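Local coordinates for OLD nuclease (Thermus scotoductus, PDB 6P74), which degrades linear and supercoiled double-stranded DNA from 5' to 3' with divalent metal ions, and hydrolyses ATP in a DNA-stimulated manner, at residues A[77-82]-A[86-91]; A[105-108]-A[114-117]; A[379-384]-A[477-482]; A[498-503]-A[510-515]. All coordinates share one frame; numbering follows the deposited sequence.

Contact 1: residues A[77-82]-A[86-91]; sequences DPPYTQ and NITAFR
Tyr-80 and Ile-87 form an antiparallel hydrogen-bonded pair, and strands 79-82 and 86-91 run at 142° to each other. The segments belong to the beta hairpin of strands 79-82 and 85-97, at the surface of the ATPase domain. Tyr-80 N donates to Ile-87 O at 2.7 Å. The return bond, Ile-87 N to Tyr-80 O, is 2.8 Å. Asn-86 CA adds a CA-H...O contact to the same carbonyl oxygen. The side chains of Pro-79 and Thr-88 lie alongside each other, with the methyl Thr-88 CG2 3.8 Å from Pro-79 CB. Tyr-80 and Ile-87 share a sheet face, but their side chains diverge. The tyrosine ring meets His-132, and Ile-87 packs on Met-129 of helix 127-132 and on Pro-107. On the side of the next strand, two residues, Thr-88 and Ala-89, stand against the single Leu-108: a classic beta bulge. Thr-81 and Asn-86 are a non-hydrogen-bonded pair in backbone terms, yet their side chains close the gap. Asn-86 CG is anti to its carbonyl carbon (chi1 -64°), and the side chain lies alongside that of Thr-81. Thr-81 OG1 donates to Asn-86 OD1 at 2.9 Å, almost in line with the amide C=O.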
loop_
_atom_site.group_PDB
_atom_site.type_symbol
_atom_site.label_atom_id
_atom_site.label_comp_id
_atom_site.label_asym_id
_atom_site.label_seq_id
_atom_site.Cartn_x
_atom_site.Cartn_y
_atom_site.Cartn_z
ATOM N N ASP A 77 28.376 -4.775 2.860
ATOM C CA ASP A 77 29.823 -4.706 2.879
ATOM C C ASP A 77 30.197 -3.239 2.925
ATOM O O ASP A 77 29.601 -2.448 2.185
ATOM C CB ASP A 77 30.434 -5.366 1.647
ATOM C CG ASP A 77 31.932 -5.370 1.693
ATOM O OD1 ASP A 77 32.481 -6.025 2.602
ATOM O OD2 ASP A 77 32.554 -4.707 0.842
ATOM N N PRO A 78 31.153 -2.831 3.766
ATOM C CA PRO A 78 31.954 -3.675 4.663
ATOM C C PRO A 78 31.192 -4.158 5.883
ATOM O O PRO A 78 30.121 -3.628 6.179
ATOM C CB PRO A 78 33.072 -2.737 5.095
ATOM C CG PRO A 78 32.389 -1.400 5.126
ATOM C CD PRO A 78 31.475 -1.402 3.932
ATOM N N PRO A 79 31.765 -5.116 6.615
ATOM C CA PRO A 79 31.086 -5.633 7.809
ATOM C C PRO A 79 30.944 -4.567 8.880
ATOM O O PRO A 79 31.714 -3.601 8.951
ATOM C CB PRO A 79 32.003 -6.770 8.276
ATOM C CG PRO A 79 32.870 -7.086 7.071
ATOM C CD PRO A 79 33.063 -5.774 6.397
ATOM N N TYR A 80 29.923 -4.732 9.707
ATOM C CA TYR A 80 29.766 -3.888 10.878
ATOM C C TYR A 80 30.462 -4.561 12.061
ATOM O O TYR A 80 30.175 -5.724 12.380
ATOM C CB TYR A 80 28.290 -3.636 11.173
ATOM C CG TYR A 80 28.081 -2.615 12.281
ATOM C CD1 TYR A 80 28.087 -1.257 11.998
ATOM C CD2 TYR A 80 27.892 -3.008 13.603
ATOM C CE1 TYR A 80 27.895 -0.317 12.985
ATOM C CE2 TYR A 80 27.700 -2.065 14.608
ATOM C CZ TYR A 80 27.709 -0.719 14.292
ATOM O OH TYR A 80 27.518 0.243 15.262
ATOM N N THR A 81 31.384 -3.843 12.697
ATOM C CA THR A 81 32.083 -4.375 13.863
ATOM C C THR A 81 31.322 -4.003 15.131
ATOM O O THR A 81 31.164 -2.816 15.438
ATOM C CB THR A 81 33.520 -3.850 13.947
ATOM O OG1 THR A 81 34.263 -4.281 12.806
ATOM C CG2 THR A 81 34.228 -4.376 15.226
ATOM N N GLN A 82 30.875 -5.012 15.881
ATOM C CA GLN A 82 30.333 -4.810 17.223
ATOM C C GLN A 82 31.176 -5.597 18.220
ATOM O O GLN A 82 31.076 -6.825 18.292
ATOM C CB GLN A 82 28.868 -5.228 17.309
ATOM C CG GLN A 82 28.248 -4.824 18.646
ATOM C CD GLN A 82 26.961 -4.070 18.461
ATOM O OE1 GLN A 82 26.910 -3.041 17.773
ATOM N NE2 GLN A 82 25.895 -4.592 19.045
ATOM N N ASN A 86 31.764 -9.354 13.725
ATOM C CA ASN A 86 31.676 -8.672 12.436
ATOM C C ASN A 86 30.416 -9.156 11.733
ATOM O O ASN A 86 30.366 -10.291 11.244
ATOM C CB ASN A 86 32.917 -8.930 11.581
ATOM C CG ASN A 86 34.175 -8.357 12.198
ATOM O OD1 ASN A 86 34.363 -7.144 12.223
ATOM N ND2 ASN A 86 35.042 -9.227 12.701
ATOM N N ILE A 87 29.410 -8.304 11.684
ATOM C CA ILE A 87 28.132 -8.635 11.074
ATOM C C ILE A 87 28.133 -8.188 9.625
ATOM O O ILE A 87 28.541 -7.063 9.310
ATOM C CB ILE A 87 26.980 -7.970 11.843
ATOM C CG1 ILE A 87 27.000 -8.415 13.307
ATOM C CG2 ILE A 87 25.652 -8.244 11.129
ATOM C CD1 ILE A 87 27.229 -9.907 13.487
ATOM N N THR A 88 27.650 -9.058 8.738
ATOM C CA THR A 88 27.614 -8.774 7.307
ATOM C C THR A 88 26.213 -8.893 6.713
ATOM O O THR A 88 26.066 -8.819 5.486
ATOM C CB THR A 88 28.586 -9.696 6.554
ATOM O OG1 THR A 88 28.036 -11.016 6.467
ATOM C CG2 THR A 88 29.930 -9.769 7.285
ATOM N N ALA A 89 25.181 -9.069 7.537
ATOM C CA ALA A 89 23.832 -9.216 7.004
ATOM C C ALA A 89 22.836 -9.202 8.149
ATOM O O ALA A 89 23.178 -9.493 9.294
ATOM C CB ALA A 89 23.677 -10.505 6.189
ATOM N N PHE A 90 21.598 -8.852 7.816
ATOM C CA PHE A 90 20.463 -8.914 8.718
ATOM C C PHE A 90 19.426 -9.853 8.128
ATOM O O PHE A 90 19.241 -9.883 6.907
ATOM C CB PHE A 90 19.844 -7.539 8.916
ATOM C CG PHE A 90 20.797 -6.507 9.402
ATOM C CD1 PHE A 90 21.814 -6.842 10.292
ATOM C CD2 PHE A 90 20.656 -5.188 9.014
ATOM C CE1 PHE A 90 22.688 -5.881 10.767
ATOM C CE2 PHE A 90 21.526 -4.209 9.489
ATOM C CZ PHE A 90 22.544 -4.554 10.355
ATOM N N ARG A 91 18.751 -10.625 8.985
ATOM C CA ARG A 91 17.688 -11.528 8.550
ATOM C C ARG A 91 16.418 -11.211 9.323
ATOM O O ARG A 91 16.380 -11.368 10.548
ATOM C CB ARG A 91 18.048 -13.003 8.736
ATOM C CG ARG A 91 16.962 -13.900 8.174
ATOM C CD ARG A 91 16.956 -15.283 8.764
ATOM N NE ARG A 91 18.127 -16.051 8.364
ATOM C CZ ARG A 91 18.939 -16.665 9.219
ATOM N NH1 ARG A 91 18.695 -16.609 10.525
ATOM N NH2 ARG A 91 19.985 -17.349 8.769
#

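Contact 2: residues A[105-108]-A[114-117]. With SO4 (sulfate ion), chain K.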
loop_
_atom_site.group_PDB
_atom_site.type_symbol
_atom_site.label_atom_id
_atom_site.label_comp_id
_atom_site.label_asym_id
_atom_site.label_seq_id
_atom_site.Cartn_x
_atom_site.Cartn_y
_atom_site.Cartn_z
ATOM N N LEU A 105 14.809 -9.816 14.081
ATOM C CA LEU A 105 15.821 -9.189 13.238
ATOM C C LEU A 105 17.157 -9.778 13.667
ATOM O O LEU A 105 17.680 -9.431 14.724
ATOM C CB LEU A 105 15.794 -7.671 13.381
ATOM C CG LEU A 105 16.707 -6.878 12.443
ATOM C CD1 LEU A 105 16.376 -7.155 10.986
ATOM C CD2 LEU A 105 16.628 -5.385 12.755
ATOM N N GLU A 106 17.697 -10.684 12.874
ATOM C CA GLU A 106 18.879 -11.298 13.442
ATOM C C GLU A 106 20.136 -10.849 12.714
ATOM O O GLU A 106 20.134 -10.727 11.479
ATOM C CB GLU A 106 18.810 -12.824 13.385
ATOM C CG GLU A 106 17.608 -13.442 14.033
ATOM C CD GLU A 106 17.486 -14.907 13.669
ATOM O OE1 GLU A 106 17.836 -15.757 14.520
ATOM O OE2 GLU A 106 17.073 -15.199 12.517
ATOM N N PRO A 107 21.226 -10.640 13.452
ATOM C CA PRO A 107 22.514 -10.401 12.808
ATOM C C PRO A 107 23.155 -11.712 12.375
ATOM O O PRO A 107 23.009 -12.757 13.015
ATOM C CB PRO A 107 23.330 -9.721 13.913
ATOM C CG PRO A 107 22.840 -10.395 15.160
ATOM C CD PRO A 107 21.344 -10.652 14.923
ATOM N N LEU A 108 23.879 -11.635 11.271
ATOM C CA LEU A 108 24.551 -12.777 10.677
ATOM C C LEU A 108 26.001 -12.412 10.424
ATOM O O LEU A 108 26.302 -11.284 10.024
ATOM C CB LEU A 108 23.894 -13.200 9.343
ATOM C CG LEU A 108 22.500 -13.814 9.345
ATOM C CD1 LEU A 108 22.103 -14.152 7.918
ATOM C CD2 LEU A 108 22.464 -15.057 10.213
ATOM N N VAL A 114 24.180 -16.725 13.262
ATOM C CA VAL A 114 23.940 -15.702 14.274
ATOM C C VAL A 114 24.977 -15.867 15.381
ATOM O O VAL A 114 24.999 -16.911 16.053
ATOM C CB VAL A 114 22.516 -15.802 14.834
ATOM C CG1 VAL A 114 22.303 -14.757 15.922
ATOM C CG2 VAL A 114 21.485 -15.662 13.695
ATOM N N PRO A 115 25.846 -14.877 15.606
ATOM C CA PRO A 115 26.833 -14.997 16.687
ATOM C C PRO A 115 26.142 -15.088 18.038
ATOM O O PRO A 115 25.111 -14.455 18.265
ATOM C CB PRO A 115 27.657 -13.707 16.571
ATOM C CG PRO A 115 27.303 -13.102 15.276
ATOM C CD PRO A 115 25.915 -13.567 14.939
ATOM N N ARG A 116 26.710 -15.881 18.943
ATOM C CA ARG A 116 26.228 -15.865 20.313
ATOM C C ARG A 116 27.374 -15.532 21.258
ATOM O O ARG A 116 28.552 -15.679 20.925
ATOM C CB ARG A 116 25.544 -17.192 20.707
ATOM C CG ARG A 116 26.418 -18.438 20.780
ATOM C CD ARG A 116 25.559 -19.686 20.579
ATOM N NE ARG A 116 24.857 -19.601 19.300
ATOM C CZ ARG A 116 23.582 -19.245 19.155
ATOM N NH1 ARG A 116 22.845 -18.965 20.224
ATOM N NH2 ARG A 116 23.045 -19.178 17.940
ATOM N N TYR A 117 27.006 -15.031 22.428
ATOM C CA TYR A 117 27.964 -14.703 23.463
ATOM C C TYR A 117 28.414 -15.968 24.162
ATOM O O TYR A 117 27.808 -17.032 24.008
ATOM C CB TYR A 117 27.343 -13.726 24.459
ATOM C CG TYR A 117 27.368 -12.305 23.950
ATOM C CD1 TYR A 117 28.501 -11.515 24.118
ATOM C CD2 TYR A 117 26.273 -11.762 23.274
ATOM C CE1 TYR A 117 28.545 -10.219 23.645
ATOM C CE2 TYR A 117 26.306 -10.464 22.796
ATOM C CZ TYR A 117 27.447 -9.697 22.981
ATOM O OH TYR A 117 27.501 -8.399 22.508
HETATM S S SO4 K . 12.963 -7.203 16.933
HETATM O O1 SO4 K . 13.530 -8.373 16.266
HETATM O O2 SO4 K . 13.970 -6.157 17.077
HETATM O O3 SO4 K . 11.839 -6.673 16.161
HETATM O O4 SO4 K . 12.493 -7.606 18.256
#
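Strand 100-109 of the antiparallel sheet in the ATPase domain meets the loop that follows it, and Val-114 carries most of the contact. Its CA and both methyls gather round one backbone oxygen, Pro-107 O. Val-114 CA lies 3.3 Å from Pro-107 O in a CA-H...O contact, with 149° at the hydrogen. Val-114 CG2 stands 3.4 Å from Pro-107 O. With Val-114 CG1 anti to the backbone N (chi1 178°), the other methyl, CG2, lies anti to the carbonyl carbon and reaches Leu-108 CD2, at 3.7 Å. Glu-106 crosses Val-114 at about a right angle, with Glu-106 OE1 3.7 Å from Val-114 CG2. The other carboxylate oxygen of Glu-106 is held by a salt bridge to Arg-91 on the adjacent strand. The ring of Pro-115 adds its CD, 3.6 Å from Pro-107 O. Pro-115 also packs on Ile-87. At the start of the segment, Leu-105 N donates to O1 of a sulfate ion at 2.9 Å. The sulfate also accepts a hydrogen bond from Trp-49 NE1 and probably came from the crystallisation liquor. The arrangement is that of a loop folded back on its own beta strand, held by apolar and CH...O contacts rather than by backbone bonds.

Contact 3: residues A[379-384]-A[477-482]; sequences YGDRVA and PSLEAA
Leu-479 lays its CD2 methyl over the side of helix 379-391, against Asp-381 and Ala-384. The contact belongs to the Toprim domain and lies beside its metal site. Leu-479 CD2 is 3.7 Å from Ala-384 CB and 3.6 Å from Asp-381 OD1. The CB of Leu-479 already points at the facing helix, and with CG anti to the backbone N (chi1 -177°) the CD2 methyl is carried up to it. The side chains of Asp-381 and Leu-479 pass alongside one another, running opposite ways, and the carboxylate meets a methyl rather than a donor here. Asp-381 probably binds the second divalent cation, together with Ser-478 and Glu-480. Glu-480, with Asp-431, coordinates samarium in the crystal. Asp-381 OD1 and Glu-480 OE1 are 5.6 Å apart, two acidic groups gathered at the same site. Glu-480 also forms a salt bridge to Arg-487, the proposed transition-state or leaving-group residue. Leu-479 N donates to Asp-431 OD1, which probably helps position this metal ligand. Ala-384 also packs against Ile-496 and Leu-500 of helix 493-501. Ser-478 is the N-cap of the short helix 479-483. Its OG accepts from Ala-481 N at 3.1 Å, with an N-H...O angle of 157°.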
loop_
_atom_site.group_PDB
_atom_site.type_symbol
_atom_site.label_atom_id
_atom_site.label_comp_id
_atom_site.label_asym_id
_atom_site.label_seq_id
_atom_site.Cartn_x
_atom_site.Cartn_y
_atom_site.Cartn_z
ATOM N N TYR A 379 19.501 0.493 -39.579
ATOM C CA TYR A 379 18.288 1.282 -39.749
ATOM C C TYR A 379 17.448 0.750 -40.906
ATOM O O TYR A 379 16.235 0.536 -40.768
ATOM C CB TYR A 379 18.658 2.745 -39.968
ATOM C CG TYR A 379 17.472 3.622 -40.260
ATOM C CD1 TYR A 379 16.678 4.113 -39.230
ATOM C CD2 TYR A 379 17.136 3.949 -41.572
ATOM C CE1 TYR A 379 15.580 4.920 -39.496
ATOM C CE2 TYR A 379 16.052 4.742 -41.849
ATOM C CZ TYR A 379 15.278 5.233 -40.809
ATOM O OH TYR A 379 14.194 6.013 -41.098
ATOM N N GLY A 380 18.084 0.510 -42.054
ATOM C CA GLY A 380 17.370 -0.056 -43.188
ATOM C C GLY A 380 16.725 -1.399 -42.884
ATOM O O GLY A 380 15.645 -1.706 -43.395
ATOM N N ASP A 381 17.353 -2.205 -42.033
ATOM C CA ASP A 381 16.764 -3.504 -41.725
ATOM C C ASP A 381 15.526 -3.350 -40.855
ATOM O O ASP A 381 14.548 -4.088 -41.021
ATOM C CB ASP A 381 17.801 -4.401 -41.054
ATOM C CG ASP A 381 19.107 -4.444 -41.831
ATOM O OD1 ASP A 381 19.092 -4.903 -43.013
ATOM O OD2 ASP A 381 20.143 -3.995 -41.270
ATOM N N ARG A 382 15.553 -2.399 -39.923
ATOM C CA ARG A 382 14.381 -2.143 -39.095
ATOM C C ARG A 382 13.208 -1.672 -39.949
ATOM O O ARG A 382 12.097 -2.202 -39.839
ATOM C CB ARG A 382 14.719 -1.113 -38.021
ATOM C CG ARG A 382 13.623 -0.919 -37.011
ATOM C CD ARG A 382 14.175 -0.348 -35.721
ATOM N NE ARG A 382 13.130 -0.341 -34.717
ATOM C CZ ARG A 382 12.221 0.614 -34.592
ATOM N NH1 ARG A 382 12.232 1.665 -35.401
ATOM N NH2 ARG A 382 11.291 0.503 -33.662
ATOM N N VAL A 383 13.448 -0.684 -40.819
ATOM C CA VAL A 383 12.399 -0.206 -41.721
ATOM C C VAL A 383 11.778 -1.370 -42.477
ATOM O O VAL A 383 10.555 -1.477 -42.587
ATOM C CB VAL A 383 12.951 0.846 -42.696
ATOM C CG1 VAL A 383 11.887 1.212 -43.735
ATOM C CG2 VAL A 383 13.418 2.083 -41.944
ATOM N N ALA A 384 12.618 -2.244 -43.029
ATOM C CA ALA A 384 12.102 -3.366 -43.801
ATOM C C ALA A 384 11.343 -4.341 -42.910
ATOM O O ALA A 384 10.243 -4.787 -43.266
ATOM C CB ALA A 384 13.245 -4.074 -44.531
ATOM N N PRO A 477 22.912 -12.915 -50.398
ATOM C CA PRO A 477 24.101 -12.422 -49.706
ATOM C C PRO A 477 23.775 -11.264 -48.781
ATOM O O PRO A 477 24.543 -11.034 -47.855
ATOM C CB PRO A 477 25.018 -11.954 -50.837
ATOM C CG PRO A 477 24.073 -11.632 -51.986
ATOM C CD PRO A 477 22.964 -12.655 -51.857
ATOM N N SER A 478 22.670 -10.558 -49.020
ATOM C CA SER A 478 22.305 -9.407 -48.195
ATOM C C SER A 478 20.877 -9.003 -48.511
ATOM O O SER A 478 20.364 -9.301 -49.591
ATOM C CB SER A 478 23.224 -8.211 -48.455
ATOM O OG SER A 478 23.060 -7.781 -49.803
ATOM N N LEU A 479 20.263 -8.271 -47.578
ATOM C CA LEU A 479 18.909 -7.765 -47.805
ATOM C C LEU A 479 18.876 -6.815 -48.988
ATOM O O LEU A 479 17.921 -6.830 -49.778
ATOM C CB LEU A 479 18.360 -7.076 -46.547
ATOM C CG LEU A 479 16.916 -6.546 -46.611
ATOM C CD1 LEU A 479 15.918 -7.649 -46.734
ATOM C CD2 LEU A 479 16.536 -5.628 -45.413
ATOM N N GLU A 480 19.912 -5.981 -49.136
ATOM C CA GLU A 480 19.975 -5.103 -50.299
ATOM C C GLU A 480 19.908 -5.900 -51.592
ATOM O O GLU A 480 19.214 -5.511 -52.535
ATOM C CB GLU A 480 21.247 -4.260 -50.296
ATOM C CG GLU A 480 21.371 -3.292 -49.160
ATOM C CD GLU A 480 22.125 -3.886 -48.001
ATOM O OE1 GLU A 480 22.024 -5.128 -47.831
ATOM O OE2 GLU A 480 22.829 -3.121 -47.296
ATOM N N ALA A 481 20.636 -7.015 -51.663
ATOM C CA ALA A 481 20.597 -7.808 -52.883
ATOM C C ALA A 481 19.253 -8.511 -53.032
ATOM O O ALA A 481 18.706 -8.584 -54.140
ATOM C CB ALA A 481 21.753 -8.811 -52.906
ATOM N N ALA A 482 18.687 -9.013 -51.929
ATOM C CA ALA A 482 17.363 -9.629 -52.011
ATOM C C ALA A 482 16.305 -8.643 -52.510
ATOM O O ALA A 482 15.379 -9.037 -53.237
ATOM C CB ALA A 482 16.968 -10.204 -50.651
#

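Contact 4: residues A[498-503]-A[510-515]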
loop_
_atom_site.group_PDB
_atom_site.type_symbol
_atom_site.label_atom_id
_atom_site.label_comp_id
_atom_site.label_asym_id
_atom_site.label_seq_id
_atom_site.Cartn_x
_atom_site.Cartn_y
_atom_site.Cartn_z
ATOM N N GLU A 498 7.924 0.353 -51.156
ATOM C CA GLU A 498 7.284 0.026 -52.417
ATOM C C GLU A 498 7.846 -1.258 -53.013
ATOM O O GLU A 498 7.095 -2.031 -53.622
ATOM C CB GLU A 498 7.352 1.198 -53.399
ATOM C CG GLU A 498 8.699 1.752 -53.789
ATOM C CD GLU A 498 8.540 3.037 -54.619
ATOM O OE1 GLU A 498 7.785 3.939 -54.178
ATOM O OE2 GLU A 498 9.142 3.139 -55.718
ATOM N N ILE A 499 9.134 -1.543 -52.818
ATOM C CA ILE A 499 9.635 -2.859 -53.213
ATOM C C ILE A 499 8.899 -3.952 -52.451
ATOM O O ILE A 499 8.331 -4.873 -53.050
ATOM C CB ILE A 499 11.155 -2.955 -53.001
ATOM C CG1 ILE A 499 11.884 -2.122 -54.063
ATOM C CG2 ILE A 499 11.594 -4.394 -53.058
ATOM C CD1 ILE A 499 13.358 -1.873 -53.728
ATOM N N LEU A 500 8.881 -3.856 -51.117
ATOM C CA LEU A 500 8.285 -4.918 -50.311
ATOM C C LEU A 500 6.799 -5.073 -50.576
ATOM O O LEU A 500 6.246 -6.166 -50.411
ATOM C CB LEU A 500 8.518 -4.642 -48.834
ATOM C CG LEU A 500 9.947 -4.917 -48.418
ATOM C CD1 LEU A 500 10.189 -4.431 -46.994
ATOM C CD2 LEU A 500 10.212 -6.398 -48.583
ATOM N N LYS A 501 6.129 -3.994 -50.964
ATOM C CA LYS A 501 4.711 -4.107 -51.267
ATOM C C LYS A 501 4.434 -4.985 -52.489
ATOM O O LYS A 501 3.302 -5.454 -52.642
ATOM C CB LYS A 501 4.098 -2.707 -51.449
ATOM C CG LYS A 501 3.883 -1.924 -50.141
ATOM C CD LYS A 501 3.222 -0.567 -50.392
ATOM C CE LYS A 501 3.173 0.265 -49.117
ATOM N NZ LYS A 501 2.623 1.639 -49.344
ATOM N N THR A 502 5.425 -5.232 -53.355
ATOM C CA THR A 502 5.192 -6.117 -54.502
ATOM C C THR A 502 5.485 -7.582 -54.190
ATOM O O THR A 502 5.235 -8.440 -55.043
ATOM C CB THR A 502 6.039 -5.701 -55.717
ATOM O OG1 THR A 502 7.429 -5.915 -55.417
ATOM C CG2 THR A 502 5.818 -4.239 -56.073
ATOM N N VAL A 503 6.004 -7.847 -52.988
ATOM C CA VAL A 503 6.338 -9.237 -52.556
ATOM C C VAL A 503 5.067 -9.906 -52.021
ATOM O O VAL A 503 4.142 -9.176 -51.613
ATOM C CB VAL A 503 7.463 -9.245 -51.502
ATOM C CG1 VAL A 503 7.788 -10.656 -51.035
ATOM C CG2 VAL A 503 8.715 -8.545 -52.007
ATOM N N ASP A 510 13.149 -16.610 -52.518
ATOM C CA ASP A 510 14.138 -17.463 -51.805
ATOM C C ASP A 510 15.170 -16.566 -51.112
ATOM O O ASP A 510 15.548 -16.879 -49.964
ATOM C CB ASP A 510 14.801 -18.462 -52.757
ATOM C CG ASP A 510 15.286 -19.725 -52.064
ATOM O OD1 ASP A 510 14.628 -20.148 -51.092
ATOM O OD2 ASP A 510 16.315 -20.274 -52.501
ATOM N N ALA A 511 15.602 -15.498 -51.789
ATOM C CA ALA A 511 16.598 -14.557 -51.224
ATOM C C ALA A 511 15.991 -13.823 -50.023
ATOM O O ALA A 511 16.710 -13.627 -49.024
ATOM C CB ALA A 511 17.054 -13.591 -52.290
ATOM N N LEU A 512 14.715 -13.438 -50.128
ATOM C CA LEU A 512 14.028 -12.732 -49.051
ATOM C C LEU A 512 13.469 -13.660 -47.972
ATOM O O LEU A 512 13.163 -13.196 -46.862
ATOM C CB LEU A 512 12.892 -11.913 -49.656
ATOM C CG LEU A 512 12.394 -10.647 -48.987
ATOM C CD1 LEU A 512 13.523 -9.808 -48.445
ATOM C CD2 LEU A 512 11.669 -9.880 -50.066
ATOM N N ARG A 513 13.339 -14.949 -48.277
ATOM C CA ARG A 513 12.679 -15.886 -47.374
ATOM C C ARG A 513 13.228 -15.883 -45.954
ATOM O O ARG A 513 12.418 -15.890 -45.016
ATOM C CB ARG A 513 12.768 -17.294 -47.977
ATOM C CG ARG A 513 12.312 -18.408 -47.042
ATOM C CD ARG A 513 12.575 -19.785 -47.652
ATOM N NE ARG A 513 11.720 -20.027 -48.809
ATOM C CZ ARG A 513 12.021 -20.902 -49.759
ATOM N NH1 ARG A 513 13.166 -21.575 -49.680
ATOM N NH2 ARG A 513 11.203 -21.092 -50.784
ATOM N N PRO A 514 14.544 -15.871 -45.710
ATOM C CA PRO A 514 15.005 -15.892 -44.313
ATOM C C PRO A 514 14.573 -14.657 -43.547
ATOM O O PRO A 514 14.371 -14.738 -42.329
ATOM C CB PRO A 514 16.538 -16.010 -44.446
ATOM C CG PRO A 514 16.728 -16.600 -45.886
ATOM C CD PRO A 514 15.685 -15.828 -46.639
ATOM N N PHE A 515 14.360 -13.530 -44.242
ATOM C CA PHE A 515 13.916 -12.319 -43.566
ATOM C C PHE A 515 12.470 -12.448 -43.126
ATOM O O PHE A 515 12.140 -12.143 -41.980
ATOM C CB PHE A 515 14.093 -11.095 -44.468
ATOM C CG PHE A 515 14.126 -9.795 -43.717
ATOM C CD1 PHE A 515 15.224 -9.450 -42.949
ATOM C CD2 PHE A 515 13.080 -8.917 -43.781
ATOM C CE1 PHE A 515 15.262 -8.253 -42.240
ATOM C CE2 PHE A 515 13.118 -7.718 -43.082
ATOM C CZ PHE A 515 14.208 -7.394 -42.294
#
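Leu-512 meets Leu-500 and Val-503 in a small apolar contact between helix 493-501 with the residues after it and the chain leading into helix 513-523. The second segment begins with Asp-510, whose O takes a weak backbone bond from Arg-513 N. Ala-511 follows, and packs on Ala-482 of helix 479-483. Next is Leu-512, which carries the contact. Its CB points at the first segment, and CG lies roughly anti to the backbone N (chi1 -153°). The methyl Leu-512 CD2 does all the touching. It is 3.8 Å from Val-503 CG2, while Val-503 CG1 is a little farther, at 4.1 Å from that same methyl. Leu-500 approaches with one methyl, and its CD2 is 4.1 Å from Leu-512 CD2. Both residues meet the leucine at a slant. On their own side, the chain is pinned here. Ile-499 O accepts from Thr-502 N at 2.9 Å and from Thr-502 OG1 at 2.7 Å, and Val-503 N bonds to Leu-500 O. Beyond Leu-512 come Arg-513 and Pro-514, on helix 513-523. Phe-515 then points toward the first segment, and its ring packs on Ala-384 and Leu-388. The contact thus sits in the Toprim domain between two helices: Leu-500 and Phe-515 rest on helix 379-391, while Leu-512 rests on Leu-479 and Leu-500 on Leu-483 of helix 479-483.

Overall arrangement
The four contacts form two pairs at opposite sides of the chain's centre. Contacts 1 and 2 lie in the ATPase domain, with centres 10 Å apart. Their strands 85-97 and 100-109 are neighbours in one sheet, with a probable hydrogen bond of 2.9 Å between Thr-88 N and Leu-108 O. Both lie away from the annotated sites. Contacts 3 and 4 lie in the Toprim domain, also with centres 10 Å apart. Leu-479 CD1 packs on Leu-512 CD1 at 3.7 Å, and contact 4 lies farther from the samarium than contact 3. The side chain of Asp-381 is about 5 Å from the samarium ion, and that of Leu-512 about 11 Å. The centres of contacts 1 and 3 are 56 Å apart.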